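Local structure of Ifi204 (Mus musculus domesticus, 5YZW) at residues A[5-16]-A[59-70]. The protein probably serves as an interferon-inducible DNA sensor of the PYHIN family, recognising DNA through its HIN domains. Sequence-based numbering, arbitrary orientation.
Sequences DHHHGPKQVMVL and PRNIIAISDYFG
His7 and Tyr68 meet through a CH-pi contact, His7 CB lying 3.8 Å from the Tyr68 ring centroid, over one face. With Tyr68 CG between its backbone N and carbonyl carbon (chi1 58°), the broad ring leans over residues 5-16, and its OH accepts a weak bond from Lys11 NZ at 3.2 Å. The lysine chain bends at its last two torsions to bring CE and NZ to the hydroxyl end, and also makes a cation-pi contact with Phe44. Cutting Tyr68 back to an alanine would probably leave His7 CB without its aromatic cover and Lys11 without this hydroxyl partner. His6 NE2 donates to the anti lone pair of Asp67 OD1 at 3.2 Å, ring and carboxylate nearly coplanar (11°).

On the face that carries Tyr68, Val13 CG2 packs against Ile63 CG1 at 3.6 Å; Val15 CG2 meets Ile63 CD1 at 3.7 Å.

Backbone pairing is antiparallel, with Val13 and Ile63 exchanging two bonds. Between the two ladders the register slips by one. There Gly9 has positive phi (72°), and a CB would clash with Ile65 O. Asp67 N bonds to His8 O at 3.0 Å; Asp67, also with positive phi, and Tyr68 form a G1 beta bulge opposite His7.

Such coiled, bulged antiparallel strands belong to the curled sheet of an OB fold, here the first of two in the HIN domain.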
# COMPACT_ATOMS: atom_id res chain seq x y z
N ASP A 5 -4.35 14.53 -13.57
CA ASP A 5 -3.80 13.38 -14.29
C ASP A 5 -4.91 12.33 -14.43
O ASP A 5 -4.84 11.23 -13.90
CB ASP A 5 -2.58 12.82 -13.57
CG ASP A 5 -1.84 11.75 -14.40
OD1 ASP A 5 -1.72 11.91 -15.64
OD2 ASP A 5 -1.38 10.74 -13.83
N HIS A 6 -5.94 12.72 -15.16
CA HIS A 6 -7.11 11.87 -15.33
C HIS A 6 -6.94 10.97 -16.55
O HIS A 6 -6.35 11.37 -17.55
CB HIS A 6 -8.37 12.72 -15.47
CG HIS A 6 -9.55 11.97 -15.98
ND1 HIS A 6 -10.02 12.11 -17.27
CD2 HIS A 6 -10.36 11.06 -15.38
CE1 HIS A 6 -11.07 11.32 -17.44
NE2 HIS A 6 -11.29 10.67 -16.31
N HIS A 7 -7.45 9.74 -16.45
CA HIS A 7 -7.34 8.77 -17.53
C HIS A 7 -8.70 8.15 -17.78
O HIS A 7 -9.37 7.71 -16.84
CB HIS A 7 -6.31 7.69 -17.22
CG HIS A 7 -4.92 8.22 -17.08
ND1 HIS A 7 -4.06 8.35 -18.15
CD2 HIS A 7 -4.26 8.69 -16.00
CE1 HIS A 7 -2.91 8.86 -17.72
NE2 HIS A 7 -3.01 9.08 -16.42
N HIS A 8 -9.11 8.11 -19.05
CA HIS A 8 -10.39 7.52 -19.41
C HIS A 8 -10.42 6.03 -19.15
O HIS A 8 -11.45 5.49 -18.74
CB HIS A 8 -10.69 7.79 -20.89
CG HIS A 8 -10.96 9.23 -21.20
ND1 HIS A 8 -11.99 9.93 -20.62
CD2 HIS A 8 -10.31 10.09 -22.02
CE1 HIS A 8 -11.97 11.17 -21.07
NE2 HIS A 8 -10.96 11.30 -21.91
N GLY A 9 -9.31 5.32 -19.41
CA GLY A 9 -9.37 3.88 -19.38
C GLY A 9 -10.15 3.39 -20.58
O GLY A 9 -10.35 4.15 -21.54
N PRO A 10 -10.59 2.11 -20.57
CA PRO A 10 -10.38 1.19 -19.44
C PRO A 10 -9.02 0.48 -19.40
O PRO A 10 -8.45 0.17 -20.45
CB PRO A 10 -11.49 0.16 -19.64
CG PRO A 10 -11.67 0.09 -21.20
CD PRO A 10 -11.30 1.48 -21.71
N LYS A 11 -8.48 0.27 -18.19
CA LYS A 11 -7.32 -0.59 -17.97
C LYS A 11 -7.80 -1.94 -17.46
O LYS A 11 -8.55 -2.00 -16.48
CB LYS A 11 -6.32 0.01 -16.96
CG LYS A 11 -4.95 -0.73 -16.92
CD LYS A 11 -4.00 -0.24 -15.76
CE LYS A 11 -3.72 1.24 -15.87
NZ LYS A 11 -3.10 1.57 -17.19
N GLN A 12 -7.35 -3.01 -18.11
CA GLN A 12 -7.80 -4.36 -17.80
C GLN A 12 -6.73 -5.04 -16.96
O GLN A 12 -5.61 -5.23 -17.43
CB GLN A 12 -8.05 -5.18 -19.07
CG GLN A 12 -9.45 -5.11 -19.61
CD GLN A 12 -9.67 -6.06 -20.78
OE1 GLN A 12 -8.91 -7.02 -20.96
NE2 GLN A 12 -10.72 -5.81 -21.56
N VAL A 13 -7.08 -5.40 -15.72
CA VAL A 13 -6.08 -5.89 -14.77
C VAL A 13 -6.58 -7.11 -14.01
O VAL A 13 -7.79 -7.35 -13.88
CB VAL A 13 -5.64 -4.80 -13.76
CG1 VAL A 13 -5.08 -3.60 -14.48
CG2 VAL A 13 -6.81 -4.36 -12.87
N MET A 14 -5.63 -7.88 -13.50
CA MET A 14 -5.91 -8.89 -12.50
C MET A 14 -5.57 -8.34 -11.11
O MET A 14 -4.50 -7.76 -10.92
CB MET A 14 -5.12 -10.17 -12.75
CG MET A 14 -5.64 -11.30 -11.88
SD MET A 14 -4.73 -12.84 -12.00
CE MET A 14 -5.59 -13.66 -13.36
N VAL A 15 -6.49 -8.51 -10.17
CA VAL A 15 -6.26 -8.17 -8.77
C VAL A 15 -5.29 -9.17 -8.16
O VAL A 15 -5.54 -10.37 -8.18
CB VAL A 15 -7.59 -8.16 -8.00
CG1 VAL A 15 -7.35 -7.78 -6.54
CG2 VAL A 15 -8.59 -7.22 -8.67
N LEU A 16 -4.19 -8.67 -7.59
CA LEU A 16 -3.20 -9.52 -6.95
C LEU A 16 -3.38 -9.61 -5.43
O LEU A 16 -3.36 -10.70 -4.87
CB LEU A 16 -1.78 -9.02 -7.27
CG LEU A 16 -1.44 -8.98 -8.77
CD1 LEU A 16 0.04 -8.76 -8.97
CD2 LEU A 16 -1.88 -10.24 -9.48
N PRO A 59 -8.70 -11.07 -4.85
CA PRO A 59 -7.53 -11.64 -5.53
C PRO A 59 -7.93 -12.66 -6.59
O PRO A 59 -8.75 -13.54 -6.35
CB PRO A 59 -6.75 -12.28 -4.38
CG PRO A 59 -7.04 -11.34 -3.19
CD PRO A 59 -8.51 -11.00 -3.38
N ARG A 60 -7.36 -12.50 -7.79
CA ARG A 60 -7.53 -13.30 -9.01
C ARG A 60 -8.73 -12.87 -9.85
O ARG A 60 -8.88 -13.35 -10.97
CB ARG A 60 -7.63 -14.82 -8.74
CG ARG A 60 -6.52 -15.33 -7.83
CD ARG A 60 -6.54 -16.84 -7.66
NE ARG A 60 -5.89 -17.56 -8.76
CZ ARG A 60 -4.71 -17.26 -9.32
NH1 ARG A 60 -3.95 -16.26 -8.89
NH2 ARG A 60 -4.27 -18.02 -10.32
N ASN A 61 -9.57 -11.95 -9.37
CA ASN A 61 -10.62 -11.39 -10.21
C ASN A 61 -10.00 -10.52 -11.30
O ASN A 61 -9.00 -9.84 -11.08
CB ASN A 61 -11.59 -10.57 -9.36
CG ASN A 61 -12.95 -10.37 -10.00
OD1 ASN A 61 -13.30 -11.01 -11.01
ND2 ASN A 61 -13.75 -9.49 -9.39
N ILE A 62 -10.58 -10.56 -12.50
CA ILE A 62 -10.12 -9.71 -13.59
C ILE A 62 -11.15 -8.60 -13.78
O ILE A 62 -12.36 -8.86 -13.77
CB ILE A 62 -9.88 -10.53 -14.87
CG1 ILE A 62 -8.81 -11.58 -14.59
CG2 ILE A 62 -9.35 -9.65 -15.97
CD1 ILE A 62 -8.75 -12.66 -15.63
N ILE A 63 -10.68 -7.35 -13.87
CA ILE A 63 -11.55 -6.18 -13.78
C ILE A 63 -11.07 -5.13 -14.78
O ILE A 63 -9.95 -5.18 -15.28
CB ILE A 63 -11.59 -5.59 -12.33
CG1 ILE A 63 -10.22 -5.08 -11.91
CG2 ILE A 63 -12.12 -6.61 -11.31
CD1 ILE A 63 -10.17 -4.45 -10.48
N ALA A 64 -11.96 -4.18 -15.08
CA ALA A 64 -11.67 -3.10 -16.02
C ALA A 64 -11.84 -1.78 -15.27
O ALA A 64 -12.89 -1.54 -14.68
CB ALA A 64 -12.59 -3.17 -17.27
N ILE A 65 -10.80 -0.95 -15.25
CA ILE A 65 -10.80 0.28 -14.46
C ILE A 65 -10.86 1.48 -15.40
O ILE A 65 -9.96 1.65 -16.24
CB ILE A 65 -9.57 0.38 -13.54
CG1 ILE A 65 -9.48 -0.83 -12.59
CG2 ILE A 65 -9.62 1.68 -12.75
CD1 ILE A 65 -8.21 -0.82 -11.70
N SER A 66 -11.86 2.34 -15.23
CA SER A 66 -11.97 3.56 -16.03
C SER A 66 -12.05 4.79 -15.14
O SER A 66 -12.21 4.70 -13.92
CB SER A 66 -13.21 3.50 -16.94
OG SER A 66 -13.28 2.25 -17.61
N ASP A 67 -11.99 5.95 -15.80
CA ASP A 67 -11.99 7.26 -15.16
C ASP A 67 -11.21 7.25 -13.85
O ASP A 67 -11.80 7.50 -12.79
CB ASP A 67 -13.42 7.75 -14.93
CG ASP A 67 -14.18 7.94 -16.23
OD1 ASP A 67 -13.81 8.86 -17.01
OD2 ASP A 67 -15.13 7.18 -16.50
N TYR A 68 -9.93 6.94 -13.90
CA TYR A 68 -9.09 6.83 -12.73
C TYR A 68 -8.05 7.93 -12.78
O TYR A 68 -7.82 8.56 -13.82
CB TYR A 68 -8.43 5.45 -12.65
CG TYR A 68 -7.56 5.07 -13.85
CD1 TYR A 68 -6.21 5.39 -13.88
CD2 TYR A 68 -8.09 4.38 -14.93
CE1 TYR A 68 -5.40 5.05 -14.95
CE2 TYR A 68 -7.28 4.03 -16.03
CZ TYR A 68 -5.95 4.36 -16.03
OH TYR A 68 -5.13 4.04 -17.08
N PHE A 69 -7.43 8.19 -11.64
CA PHE A 69 -6.52 9.30 -11.50
C PHE A 69 -5.16 8.80 -11.03
O PHE A 69 -5.09 7.91 -10.17
CB PHE A 69 -7.04 10.33 -10.50
CG PHE A 69 -8.25 11.06 -10.97
CD1 PHE A 69 -9.51 10.49 -10.86
CD2 PHE A 69 -8.13 12.32 -11.53
CE1 PHE A 69 -10.62 11.17 -11.30
CE2 PHE A 69 -9.24 13.01 -11.97
CZ PHE A 69 -10.49 12.43 -11.86
N GLY A 70 -4.11 9.35 -11.61
CA GLY A 70 -2.76 9.08 -11.17
C GLY A 70 -2.29 10.18 -10.24
O GLY A 70 -2.32 11.36 -10.59